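Local coordinates for protein peptide amidase (Stenotrophomonas maltophilia, PDB 1M22) that probably hydrolyses amide bonds, using a serine nucleophile and further proton-transferring groups, at residues 76-81 against 115-120; 60-65 against 121-126; 237-242 against 260-265. One frame throughout, in Å; residues are numbered along the deposited sequence.

Contact 1. Residues 76-81 against 115-120; sequences GPLHGI and RRLRDA
G76 and A120 bring their CA atoms to 5.9 Å where the loop 76-81, folded into a type I turn from G76 to H79 and a type II turn from L78 to I81, passes the C-terminal part of helix 112-119 at A120. The two backbones meet without a hydrogen bond. A120 O rests against the L78-H79 peptide, 3.6 Å from L78 C; H79 N lies close to this oxygen too, but at a poor angle, and is instead bonded to G76 O, closing the first turn. L78 carries the apolar part of the contact. Its CG stands anti to its carbonyl carbon (chi1 -60°), and its CD1 reaches CD2 of L117 at 4.0 Å as the two side chains cross obliquely. Nearer the backbone, L78 CB lies 4.5 Å from A120 CB, so the leucine touches both L117 and A120. H79 turns elsewhere, its NE2 bonded to R65 O of helix 58-70. L78 also touches V13 of helix 13-21 and A240 of helix 231-241, while L117 packs on I241. The two leucines thus lie where helices 13-21, 112-119 and 231-241 come together, just before the loop enters strand 82-86.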
loop_
_atom_site.group_PDB
_atom_site.type_symbol
_atom_site.label_atom_id
_atom_site.label_comp_id
_atom_site.label_asym_id
_atom_site.label_seq_id
_atom_site.Cartn_x
_atom_site.Cartn_y
_atom_site.Cartn_z
ATOM N N GLY A 76 -6.293 21.071 -9.133
ATOM C CA GLY A 76 -7.291 20.201 -8.542
ATOM C C GLY A 76 -7.131 20.027 -7.044
ATOM O O GLY A 76 -6.349 20.738 -6.410
ATOM N N PRO A 77 -7.855 19.066 -6.450
ATOM C CA PRO A 77 -7.830 18.768 -5.014
ATOM C C PRO A 77 -6.459 18.512 -4.392
ATOM O O PRO A 77 -6.272 18.732 -3.196
ATOM C CB PRO A 77 -8.735 17.542 -4.900
ATOM C CG PRO A 77 -9.690 17.718 -6.033
ATOM C CD PRO A 77 -8.792 18.168 -7.150
ATOM N N LEU A 78 -5.506 18.042 -5.192
ATOM C CA LEU A 78 -4.175 17.745 -4.671
ATOM C C LEU A 78 -3.122 18.815 -4.950
ATOM O O LEU A 78 -1.938 18.601 -4.690
ATOM C CB LEU A 78 -3.676 16.407 -5.229
ATOM C CG LEU A 78 -4.497 15.145 -4.943
ATOM C CD1 LEU A 78 -3.763 13.934 -5.497
ATOM C CD2 LEU A 78 -4.717 14.981 -3.449
ATOM N N HIS A 79 -3.547 19.966 -5.459
ATOM C CA HIS A 79 -2.609 21.037 -5.779
ATOM C C HIS A 79 -1.797 21.477 -4.562
ATOM O O HIS A 79 -2.347 22.005 -3.593
ATOM C CB HIS A 79 -3.362 22.238 -6.355
ATOM C CG HIS A 79 -2.470 23.254 -6.997
ATOM N ND1 HIS A 79 -2.384 23.407 -8.364
ATOM C CD2 HIS A 79 -1.607 24.152 -6.463
ATOM C CE1 HIS A 79 -1.509 24.355 -8.646
ATOM N NE2 HIS A 79 -1.023 24.824 -7.510
ATOM N N GLY A 80 -0.486 21.255 -4.624
ATOM C CA GLY A 80 0.393 21.644 -3.533
ATOM C C GLY A 80 0.521 20.662 -2.378
ATOM O O GLY A 80 1.223 20.945 -1.412
ATOM N N ILE A 81 -0.142 19.513 -2.472
ATOM C CA ILE A 81 -0.102 18.501 -1.413
ATOM C C ILE A 81 1.153 17.626 -1.497
ATOM O O ILE A 81 1.390 16.977 -2.512
ATOM C CB ILE A 81 -1.351 17.589 -1.491
ATOM C CG1 ILE A 81 -2.617 18.421 -1.272
ATOM C CG2 ILE A 81 -1.248 16.461 -0.471
ATOM C CD1 ILE A 81 -2.741 19.030 0.111
ATOM N N ARG A 115 3.174 10.559 -13.005
ATOM C CA ARG A 115 2.880 11.629 -13.948
ATOM C C ARG A 115 1.483 12.160 -13.623
ATOM O O ARG A 115 1.245 13.366 -13.650
ATOM C CB ARG A 115 2.932 11.114 -15.391
ATOM C CG ARG A 115 4.313 10.622 -15.813
ATOM C CD ARG A 115 4.503 10.659 -17.325
ATOM N NE ARG A 115 3.666 9.700 -18.043
ATOM C CZ ARG A 115 3.888 8.390 -18.084
ATOM N NH1 ARG A 115 4.927 7.868 -17.444
ATOM N NH2 ARG A 115 3.078 7.599 -18.775
ATOM N N ARG A 116 0.560 11.260 -13.294
ATOM C CA ARG A 116 -0.790 11.688 -12.952
ATOM C C ARG A 116 -0.799 12.519 -11.669
ATOM O O ARG A 116 -1.493 13.532 -11.588
ATOM C CB ARG A 116 -1.725 10.488 -12.785
ATOM C CG ARG A 116 -2.050 9.754 -14.077
ATOM C CD ARG A 116 -3.182 8.760 -13.861
ATOM N NE ARG A 116 -4.459 9.423 -13.604
ATOM C CZ ARG A 116 -5.183 10.039 -14.534
ATOM N NH1 ARG A 116 -4.761 10.081 -15.789
ATOM N NH2 ARG A 116 -6.333 10.614 -14.208
ATOM N N LEU A 117 -0.030 12.103 -10.666
ATOM C CA LEU A 117 0.021 12.843 -9.408
ATOM C C LEU A 117 0.622 14.229 -9.607
ATOM O O LEU A 117 0.125 15.211 -9.058
ATOM C CB LEU A 117 0.831 12.069 -8.366
ATOM C CG LEU A 117 0.123 10.855 -7.762
ATOM C CD1 LEU A 117 1.119 10.032 -6.971
ATOM C CD2 LEU A 117 -1.029 11.313 -6.881
ATOM N N ARG A 118 1.690 14.315 -10.391
ATOM C CA ARG A 118 2.311 15.608 -10.625
ATOM C C ARG A 118 1.407 16.518 -11.452
ATOM O O ARG A 118 1.342 17.721 -11.196
ATOM C CB ARG A 118 3.689 15.431 -11.273
ATOM C CG ARG A 118 4.757 15.074 -10.239
ATOM C CD ARG A 118 6.130 14.824 -10.842
ATOM N NE ARG A 118 7.173 15.000 -9.834
ATOM C CZ ARG A 118 8.316 14.323 -9.804
ATOM N NH1 ARG A 118 8.575 13.405 -10.728
ATOM N NH2 ARG A 118 9.205 14.567 -8.851
ATOM N N ASP A 119 0.693 15.954 -12.424
ATOM C CA ASP A 119 -0.217 16.760 -13.229
ATOM C C ASP A 119 -1.339 17.287 -12.332
ATOM O O ASP A 119 -1.865 18.377 -12.558
ATOM C CB ASP A 119 -0.809 15.937 -14.379
ATOM C CG ASP A 119 0.227 15.559 -15.419
ATOM O OD1 ASP A 119 1.104 16.396 -15.717
ATOM O OD2 ASP A 119 0.157 14.428 -15.948
ATOM N N ALA A 120 -1.690 16.512 -11.309
ATOM C CA ALA A 120 -2.730 16.892 -10.356
ATOM C C ALA A 120 -2.222 17.939 -9.362
ATOM O O ALA A 120 -2.985 18.440 -8.531
ATOM C CB ALA A 120 -3.230 15.658 -9.606
#

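Contact 2. Residues 60-65 against 121-126; sequences KEAAER and GAVVLG
A62 and V123 form the closest CA pair, 6.0 Å apart, where helix 58-70 runs nearly antiparallel to strand 123-128, at 163° and with 8.1 Å between the axes of the two short segments. G121, with its positive phi, ends the preceding helix in a Schellman motif and turns the chain toward the strand. V123 faces the helix with CG2, which lies 3.8 Å from A62 CA; the same methyl touches R65 CG at 4.0 Å as the two side chains run past one another in opposite senses. R65 is bent twice, at chi2 and chi3. Its CD lies 3.3 Å from G121 O, and one face of its guanidinium lies over E61 O, offset toward the rim. NH2 continues to a salt bridge with E68. With CD of E61 carried out anti (chi2 175°), the carboxylate lies beside the strand, and OE1 accepts from V124 N, a 3.2 Å hydrogen bond that is almost straight at 171°; the amide meets the syn side of OE1 from somewhat out of the carboxylate plane. OE2 is engaged by R118 in a salt bridge and by N55 ND2. A122 O, 4.3 Å from E61 OE1, is buried here with no partner in the model. The nearby R118 charge, with these donors, would favour the ionised carboxylate, which ties helix 58-70 to the strand's backbone.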
loop_
_atom_site.group_PDB
_atom_site.type_symbol
_atom_site.label_atom_id
_atom_site.label_comp_id
_atom_site.label_asym_id
_atom_site.label_seq_id
_atom_site.Cartn_x
_atom_site.Cartn_y
_atom_site.Cartn_z
ATOM N N LYS A 60 11.417 23.166 -5.050
ATOM C CA LYS A 60 11.196 23.776 -6.355
ATOM C C LYS A 60 9.770 23.488 -6.821
ATOM O O LYS A 60 9.073 24.380 -7.305
ATOM C CB LYS A 60 12.195 23.223 -7.376
ATOM C CG LYS A 60 12.007 23.762 -8.790
ATOM C CD LYS A 60 13.050 23.210 -9.752
ATOM C CE LYS A 60 12.884 21.716 -9.970
ATOM N NZ LYS A 60 11.577 21.390 -10.607
ATOM N N GLU A 61 9.348 22.236 -6.668
ATOM C CA GLU A 61 8.005 21.826 -7.064
ATOM C C GLU A 61 6.950 22.577 -6.256
ATOM O O GLU A 61 5.986 23.101 -6.815
ATOM C CB GLU A 61 7.838 20.312 -6.873
ATOM C CG GLU A 61 8.518 19.471 -7.952
ATOM C CD GLU A 61 8.452 17.970 -7.683
ATOM O OE1 GLU A 61 7.384 17.467 -7.264
ATOM O OE2 GLU A 61 9.471 17.284 -7.910
ATOM N N ALA A 62 7.138 22.636 -4.941
ATOM C CA ALA A 62 6.195 23.332 -4.075
ATOM C C ALA A 62 6.086 24.809 -4.458
ATOM O O ALA A 62 4.988 25.365 -4.516
ATOM C CB ALA A 62 6.627 23.194 -2.615
ATOM N N ALA A 63 7.229 25.439 -4.723
ATOM C CA ALA A 63 7.256 26.852 -5.092
ATOM C C ALA A 63 6.556 27.104 -6.423
ATOM O O ALA A 63 5.929 28.146 -6.613
ATOM C CB ALA A 63 8.694 27.346 -5.153
ATOM N N GLU A 64 6.660 26.151 -7.342
ATOM C CA GLU A 64 6.012 26.297 -8.637
ATOM C C GLU A 64 4.501 26.158 -8.458
ATOM O O GLU A 64 3.729 26.875 -9.092
ATOM C CB GLU A 64 6.534 25.246 -9.619
ATOM C CG GLU A 64 6.152 25.503 -11.073
ATOM C CD GLU A 64 6.596 26.870 -11.567
ATOM O OE1 GLU A 64 7.766 27.240 -11.332
ATOM O OE2 GLU A 64 5.778 27.572 -12.200
ATOM N N ARG A 65 4.076 25.240 -7.592
ATOM C CA ARG A 65 2.648 25.065 -7.351
ATOM C C ARG A 65 2.089 26.345 -6.725
ATOM O O ARG A 65 0.966 26.745 -7.024
ATOM C CB ARG A 65 2.372 23.881 -6.414
ATOM C CG ARG A 65 2.918 22.512 -6.853
ATOM C CD ARG A 65 2.350 21.918 -8.141
ATOM N NE ARG A 65 2.933 22.492 -9.316
ATOM C CZ ARG A 65 3.886 22.092 -10.152
ATOM N NH1 ARG A 65 4.573 20.956 -10.091
ATOM N NH2 ARG A 65 4.150 22.957 -11.108
ATOM N N GLY A 121 -0.932 18.252 -9.436
ATOM C CA GLY A 121 -0.363 19.260 -8.554
ATOM C C GLY A 121 0.305 18.776 -7.283
ATOM O O GLY A 121 0.740 19.587 -6.468
ATOM N N ALA A 122 0.398 17.464 -7.096
ATOM C CA ALA A 122 1.034 16.943 -5.894
ATOM C C ALA A 122 2.535 17.207 -5.922
ATOM O O ALA A 122 3.146 17.290 -6.989
ATOM C CB ALA A 122 0.767 15.443 -5.755
ATOM N N VAL A 123 3.113 17.354 -4.738
ATOM C CA VAL A 123 4.540 17.600 -4.583
ATOM C C VAL A 123 5.181 16.308 -4.083
ATOM O O VAL A 123 4.760 15.758 -3.067
ATOM C CB VAL A 123 4.792 18.718 -3.546
ATOM C CG1 VAL A 123 6.284 18.832 -3.240
ATOM C CG2 VAL A 123 4.253 20.041 -4.073
ATOM N N VAL A 124 6.185 15.814 -4.797
ATOM C CA VAL A 124 6.856 14.590 -4.376
ATOM C C VAL A 124 7.969 14.932 -3.390
ATOM O O VAL A 124 8.952 15.573 -3.750
ATOM C CB VAL A 124 7.453 13.836 -5.586
ATOM C CG1 VAL A 124 8.163 12.571 -5.120
ATOM C CG2 VAL A 124 6.346 13.490 -6.571
ATOM N N LEU A 125 7.802 14.521 -2.136
ATOM C CA LEU A 125 8.800 14.787 -1.103
ATOM C C LEU A 125 10.002 13.859 -1.216
ATOM O O LEU A 125 11.125 14.243 -0.886
ATOM C CB LEU A 125 8.196 14.613 0.291
ATOM C CG LEU A 125 7.219 15.655 0.833
ATOM C CD1 LEU A 125 6.630 15.146 2.141
ATOM C CD2 LEU A 125 7.933 16.982 1.050
ATOM N N GLY A 126 9.757 12.635 -1.673
ATOM C CA GLY A 126 10.826 11.666 -1.796
ATOM C C GLY A 126 10.297 10.251 -1.903
ATOM O O GLY A 126 9.115 10.043 -2.188
#

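Contact 3. Residues 237-242 against 260-265; sequences VLTAIA and YDYTAR
An Asx turn at D261 leads into the 3-10 segment 262-265 and presents Y262 to L238 and T239 of helix 231-241. D261 OD1 accepts two bonds from T263: one from the backbone N, coming from above the carboxylate plane, and a short one of 2.6 Å from T263 OG1, on the syn side. Across the contact, Y262 N donates to T239 OG1 at 3.0 Å, a bent bond with an angle of 142°. The hydroxyl is placed for this with OG1 anti to the carbonyl carbon of T239 (chi1 -63°), and it is also hydrogen-bonded to A235 O, one helical turn back, so it links the helix backbone to the turn. T239 CG2 meanwhile rests 3.6 Å from Y260 O. The Y262 ring is sandwiched between two side chains. Over one face L238 CD2 makes a CH-pi contact, 3.7 Å from the ring centroid and only 4° off the normal. Y260 CD2 lies over the opposite face, displaced toward the rim. A242 CB sits at the ring's edge, 4.3 Å from Y262 CE2, and L208, P471 and I474 touch the tyrosine from outside the two segments. Y260 is held in turn at its far end: R265 NH1 donates to Y260 OH at 2.8 Å, the oxygen lying somewhat out of the guanidinium plane.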
loop_
_atom_site.group_PDB
_atom_site.type_symbol
_atom_site.label_atom_id
_atom_site.label_comp_id
_atom_site.label_asym_id
_atom_site.label_seq_id
_atom_site.Cartn_x
_atom_site.Cartn_y
_atom_site.Cartn_z
ATOM N N VAL A 237 -6.537 10.408 -3.188
ATOM C CA VAL A 237 -5.394 9.886 -3.919
ATOM C C VAL A 237 -5.828 8.916 -5.018
ATOM O O VAL A 237 -5.324 8.980 -6.142
ATOM C CB VAL A 237 -4.402 9.185 -2.965
ATOM C CG1 VAL A 237 -3.295 8.518 -3.761
ATOM C CG2 VAL A 237 -3.799 10.204 -2.008
ATOM N N LEU A 238 -6.771 8.029 -4.707
ATOM C CA LEU A 238 -7.242 7.064 -5.698
ATOM C C LEU A 238 -7.830 7.789 -6.905
ATOM O O LEU A 238 -7.626 7.384 -8.048
ATOM C CB LEU A 238 -8.294 6.127 -5.091
ATOM C CG LEU A 238 -8.662 4.916 -5.962
ATOM C CD1 LEU A 238 -7.452 3.997 -6.092
ATOM C CD2 LEU A 238 -9.828 4.162 -5.350
ATOM N N THR A 239 -8.554 8.873 -6.647
ATOM C CA THR A 239 -9.164 9.651 -7.716
ATOM C C THR A 239 -8.107 10.163 -8.695
ATOM O O THR A 239 -8.333 10.210 -9.904
ATOM C CB THR A 239 -9.947 10.851 -7.136
ATOM O OG1 THR A 239 -11.017 10.370 -6.309
ATOM C CG2 THR A 239 -10.524 11.712 -8.254
ATOM N N ALA A 240 -6.945 10.534 -8.171
ATOM C CA ALA A 240 -5.874 11.054 -9.009
ATOM C C ALA A 240 -5.058 9.997 -9.758
ATOM O O ALA A 240 -4.627 10.238 -10.886
ATOM C CB ALA A 240 -4.940 11.922 -8.166
ATOM N N ILE A 241 -4.847 8.831 -9.150
ATOM C CA ILE A 241 -4.030 7.807 -9.798
ATOM C C ILE A 241 -4.764 6.798 -10.674
ATOM O O ILE A 241 -4.139 6.150 -11.513
ATOM C CB ILE A 241 -3.164 7.033 -8.764
ATOM C CG1 ILE A 241 -4.044 6.247 -7.788
ATOM C CG2 ILE A 241 -2.266 8.012 -8.010
ATOM C CD1 ILE A 241 -3.247 5.407 -6.791
ATOM N N ALA A 242 -6.072 6.652 -10.494
ATOM C CA ALA A 242 -6.823 5.702 -11.311
ATOM C C ALA A 242 -6.894 6.180 -12.754
ATOM O O ALA A 242 -7.058 7.374 -13.014
ATOM C CB ALA A 242 -8.233 5.521 -10.754
ATOM N N TYR A 260 -14.014 9.239 -12.466
ATOM C CA TYR A 260 -14.746 9.075 -11.219
ATOM C C TYR A 260 -14.121 9.739 -9.999
ATOM O O TYR A 260 -12.943 9.544 -9.700
ATOM C CB TYR A 260 -14.921 7.583 -10.935
ATOM C CG TYR A 260 -16.015 7.264 -9.946
ATOM C CD1 TYR A 260 -17.352 7.242 -10.341
ATOM C CD2 TYR A 260 -15.715 6.977 -8.616
ATOM C CE1 TYR A 260 -18.364 6.937 -9.437
ATOM C CE2 TYR A 260 -16.719 6.672 -7.703
ATOM C CZ TYR A 260 -18.040 6.651 -8.119
ATOM O OH TYR A 260 -19.033 6.332 -7.224
ATOM N N ASP A 261 -14.933 10.514 -9.290
ATOM C CA ASP A 261 -14.492 11.195 -8.081
ATOM C C ASP A 261 -14.869 10.313 -6.893
ATOM O O ASP A 261 -16.023 10.295 -6.460
ATOM C CB ASP A 261 -15.177 12.563 -7.975
ATOM C CG ASP A 261 -14.845 13.287 -6.685
ATOM O OD1 ASP A 261 -13.897 12.872 -5.989
ATOM O OD2 ASP A 261 -15.534 14.283 -6.374
ATOM N N TYR A 262 -13.894 9.577 -6.369
ATOM C CA TYR A 262 -14.160 8.690 -5.246
ATOM C C TYR A 262 -14.531 9.429 -3.964
ATOM O O TYR A 262 -15.097 8.831 -3.054
ATOM C CB TYR A 262 -12.962 7.765 -5.007
ATOM C CG TYR A 262 -12.759 6.756 -6.116
ATOM C CD1 TYR A 262 -13.523 5.585 -6.175
ATOM C CD2 TYR A 262 -11.827 6.986 -7.127
ATOM C CE1 TYR A 262 -13.362 4.672 -7.217
ATOM C CE2 TYR A 262 -11.664 6.084 -8.171
ATOM C CZ TYR A 262 -12.432 4.930 -8.212
ATOM O OH TYR A 262 -12.272 4.045 -9.257
ATOM N N THR A 263 -14.231 10.724 -3.887
ATOM C CA THR A 263 -14.588 11.471 -2.680
ATOM C C THR A 263 -16.100 11.676 -2.605
ATOM O O THR A 263 -16.635 12.024 -1.554
ATOM C CB THR A 263 -13.875 12.848 -2.597
ATOM O OG1 THR A 263 -14.372 13.725 -3.615
ATOM C CG2 THR A 263 -12.372 12.673 -2.759
ATOM N N ALA A 264 -16.789 11.451 -3.721
ATOM C CA ALA A 264 -18.242 11.574 -3.754
ATOM C C ALA A 264 -18.860 10.404 -2.986
ATOM O O ALA A 264 -20.028 10.447 -2.601
ATOM C CB ALA A 264 -18.742 11.571 -5.198
ATOM N N ARG A 265 -18.065 9.361 -2.764
ATOM C CA ARG A 265 -18.527 8.174 -2.051
ATOM C C ARG A 265 -18.290 8.251 -0.544
ATOM O O ARG A 265 -18.521 7.278 0.177
ATOM C CB ARG A 265 -17.843 6.926 -2.623
ATOM C CG ARG A 265 -18.252 6.582 -4.056
ATOM C CD ARG A 265 -19.604 5.874 -4.108
ATOM N NE ARG A 265 -20.718 6.737 -3.721
ATOM C CZ ARG A 265 -21.155 7.766 -4.441
ATOM N NH1 ARG A 265 -20.574 8.069 -5.593
ATOM N NH2 ARG A 265 -22.178 8.490 -4.009
#

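In the fold
Contacts 1 and 2 have centres about 9 Å apart and share the passage from helix 112-119 into strand 123-128. In the chain, helix 58-70 comes first, then the loop 76-81, and the two partner segments follow directly on each other. G80 N to G121 O, 2.8 Å, is probably a hydrogen bond between them. Contact 3 comes later in the sequence, its centre about 12 Å from that of contact 1; R116 NE to A240 O, also 2.8 Å, connects the two. Contacts 2 and 3 do not touch, their nearest atoms about 7 Å apart. Contact 1, touching both, joins the 58-70/123-128 region, near the 51-54 end of the eleven-stranded mixed sheet, to helix 231-241 and the loop that follows it.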